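Local coordinates for coiled-coil quantitatively-enriched protein 1 (Schizosaccharomyces pombe, PDB 7CUJ) that links telomeres to the meiotic centrosome and is required for telomere length regulation and chromosome segregation, at residues Phe123-Asn128 and Thr186-Ile191. Numbering follows the deposited sequence.
Sequences FLFISN and TIFYDI
Phe-123 O accepts a hydrogen bond from Ile-187 N at 2.6 Å, one rung of a parallel ladder. Leu-124 sits beside Ile-187 on one face of the sheet, where its CD1 meets CG2 of Ile-187. Its CD2 packs against CB of Tyr-189. Phe-125 bonds through its backbone to the residues on either side of its partner Phe-188: its N donates to Ile-187 O, and its O accepts a bond from Tyr-189 N. On the other face the rings of Phe-125 and Phe-188 lie nearly parallel, planes at 18°, but are slid apart with centroids 5.4 Å from each other. CB of Phe-125 touches Phe-188 CD1 at 3.8 Å, while the edge of the Phe-125 ring meets Thr-186 CG2. Ile-126 chi1 (-171°) brings CG1 beside Tyr-189 CD2, and the extended chi2 carries CD1 over one ring face, a CH-pi contact. Past the strand ends, Asp-190 grips Ser-127 twice. OD2 takes Ser-127 N at 3.1 Å with its syn lone pair. Ser-127 OG donates to OD1 at 2.7 Å from above the carboxylate plane. OD1 also caps Ala-193 N. An alanine in place of Asp-190 would probably leave Ser-127 N and OG without this acceptor and Ala-193 N without its side-chain cap. These adjacent central strands of the alpha/beta domain's parallel sheet, flanked by strands 162-166 and 208-213, run into helices 129-141 and 191-200, N-capped by Asn-128 and Asp-190; Val-197 touches Phe-125 and Phe-188.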
loop_
_atom_site.group_PDB
_atom_site.type_symbol
_atom_site.label_atom_id
_atom_site.label_comp_id
_atom_site.label_asym_id
_atom_site.label_seq_id
_atom_site.Cartn_x
_atom_site.Cartn_y
_atom_site.Cartn_z
ATOM N N PHE A 123 -27.731 -30.066 11.390
ATOM C CA PHE A 123 -27.214 -29.629 10.104
ATOM C C PHE A 123 -26.187 -28.527 10.344
ATOM O O PHE A 123 -26.510 -27.504 10.944
ATOM C CB PHE A 123 -28.337 -29.067 9.229
ATOM C CG PHE A 123 -28.946 -30.045 8.259
ATOM C CD1 PHE A 123 -28.387 -30.240 7.004
ATOM C CD2 PHE A 123 -30.082 -30.766 8.596
ATOM C CE1 PHE A 123 -28.949 -31.139 6.108
ATOM C CE2 PHE A 123 -30.645 -31.664 7.701
ATOM C CZ PHE A 123 -30.077 -31.848 6.459
ATOM N N LEU A 124 -24.952 -28.751 9.880
ATOM C CA LEU A 124 -23.912 -27.740 9.958
ATOM C C LEU A 124 -23.531 -27.286 8.550
ATOM O O LEU A 124 -23.211 -28.103 7.690
ATOM C CB LEU A 124 -22.704 -28.288 10.727
ATOM C CG LEU A 124 -21.555 -27.300 10.940
ATOM C CD1 LEU A 124 -20.996 -27.403 12.348
ATOM C CD2 LEU A 124 -20.453 -27.497 9.907
ATOM N N PHE A 125 -23.571 -25.966 8.335
ATOM C CA PHE A 125 -23.167 -25.369 7.074
ATOM C C PHE A 125 -21.779 -24.754 7.220
ATOM O O PHE A 125 -21.485 -24.090 8.212
ATOM C CB PHE A 125 -24.200 -24.343 6.603
ATOM C CG PHE A 125 -25.436 -24.951 5.992
ATOM C CD1 PHE A 125 -26.495 -25.361 6.788
ATOM C CD2 PHE A 125 -25.538 -25.123 4.619
ATOM C CE1 PHE A 125 -27.630 -25.929 6.224
ATOM C CE2 PHE A 125 -26.675 -25.681 4.055
ATOM C CZ PHE A 125 -27.719 -26.087 4.859
ATOM N N ILE A 126 -20.932 -24.993 6.211
ATOM C CA ILE A 126 -19.566 -24.498 6.193
ATOM C C ILE A 126 -19.200 -24.171 4.746
ATOM O O ILE A 126 -19.521 -24.934 3.838
ATOM C CB ILE A 126 -18.607 -25.517 6.850
ATOM C CG1 ILE A 126 -17.197 -24.954 7.050
ATOM C CG2 ILE A 126 -18.593 -26.840 6.096
ATOM C CD1 ILE A 126 -16.339 -25.773 7.990
ATOM N N SER A 127 -18.541 -23.026 4.539
ATOM C CA SER A 127 -18.334 -22.500 3.198
ATOM C C SER A 127 -16.927 -22.819 2.695
ATOM O O SER A 127 -16.255 -21.955 2.137
ATOM C CB SER A 127 -18.630 -21.018 3.142
ATOM O OG SER A 127 -17.729 -20.296 3.965
ATOM N N ASN A 128 -16.505 -24.076 2.875
ATOM C CA ASN A 128 -15.173 -24.523 2.497
ATOM C C ASN A 128 -15.147 -26.049 2.436
ATOM O O ASN A 128 -15.463 -26.715 3.420
ATOM C CB ASN A 128 -14.109 -24.000 3.465
ATOM C CG ASN A 128 -12.706 -24.208 2.939
ATOM O OD1 ASN A 128 -12.075 -25.223 3.226
ATOM N ND2 ASN A 128 -12.219 -23.267 2.146
ATOM N N THR A 186 -29.842 -26.386 13.258
ATOM C CA THR A 186 -28.966 -25.870 12.213
ATOM C C THR A 186 -27.835 -25.033 12.813
ATOM O O THR A 186 -28.080 -24.106 13.581
ATOM C CB THR A 186 -29.744 -25.058 11.167
ATOM O OG1 THR A 186 -30.859 -25.834 10.732
ATOM C CG2 THR A 186 -28.908 -24.675 9.966
ATOM N N ILE A 187 -26.595 -25.365 12.430
ATOM C CA ILE A 187 -25.411 -24.631 12.852
ATOM C C ILE A 187 -24.711 -24.066 11.617
ATOM O O ILE A 187 -24.444 -24.786 10.656
ATOM C CB ILE A 187 -24.453 -25.520 13.674
ATOM C CG1 ILE A 187 -25.158 -26.199 14.851
ATOM C CG2 ILE A 187 -23.240 -24.722 14.132
ATOM C CD1 ILE A 187 -24.465 -27.450 15.339
ATOM N N PHE A 188 -24.405 -22.767 11.667
ATOM C CA PHE A 188 -23.555 -22.142 10.668
ATOM C C PHE A 188 -22.142 -22.028 11.226
ATOM O O PHE A 188 -21.910 -21.300 12.191
ATOM C CB PHE A 188 -24.133 -20.796 10.234
ATOM C CG PHE A 188 -25.355 -20.938 9.367
ATOM C CD1 PHE A 188 -25.239 -21.013 7.987
ATOM C CD2 PHE A 188 -26.617 -21.052 9.932
ATOM C CE1 PHE A 188 -26.361 -21.167 7.188
ATOM C CE2 PHE A 188 -27.739 -21.208 9.133
ATOM C CZ PHE A 188 -27.609 -21.264 7.763
ATOM N N TYR A 189 -21.216 -22.777 10.616
ATOM C CA TYR A 189 -19.824 -22.755 11.037
ATOM C C TYR A 189 -19.256 -21.347 10.858
ATOM O O TYR A 189 -18.435 -20.905 11.658
ATOM C CB TYR A 189 -19.002 -23.814 10.296
ATOM C CG TYR A 189 -17.542 -23.841 10.679
ATOM C CD1 TYR A 189 -17.092 -24.644 11.716
ATOM C CD2 TYR A 189 -16.611 -23.054 10.016
ATOM C CE1 TYR A 189 -15.754 -24.670 12.080
ATOM C CE2 TYR A 189 -15.270 -23.069 10.366
ATOM C CZ TYR A 189 -14.841 -23.879 11.403
ATOM O OH TYR A 189 -13.524 -23.902 11.754
ATOM N N ASP A 190 -19.716 -20.653 9.811
ATOM C CA ASP A 190 -19.170 -19.359 9.434
ATOM C C ASP A 190 -20.264 -18.487 8.819
ATOM O O ASP A 190 -21.260 -18.998 8.306
ATOM C CB ASP A 190 -17.963 -19.510 8.502
ATOM C CG ASP A 190 -18.286 -20.241 7.211
ATOM O OD1 ASP A 190 -18.914 -19.622 6.322
ATOM O OD2 ASP A 190 -17.925 -21.430 7.111
ATOM N N ILE A 191 -20.041 -17.168 8.871
ATOM C CA ILE A 191 -21.008 -16.168 8.448
ATOM C C ILE A 191 -21.129 -16.168 6.927
ATOM O O ILE A 191 -22.214 -15.926 6.405
ATOM C CB ILE A 191 -20.652 -14.782 9.027
ATOM C CG1 ILE A 191 -21.090 -14.652 10.489
ATOM C CG2 ILE A 191 -21.199 -13.646 8.173
ATOM C CD1 ILE A 191 -22.585 -14.786 10.715
#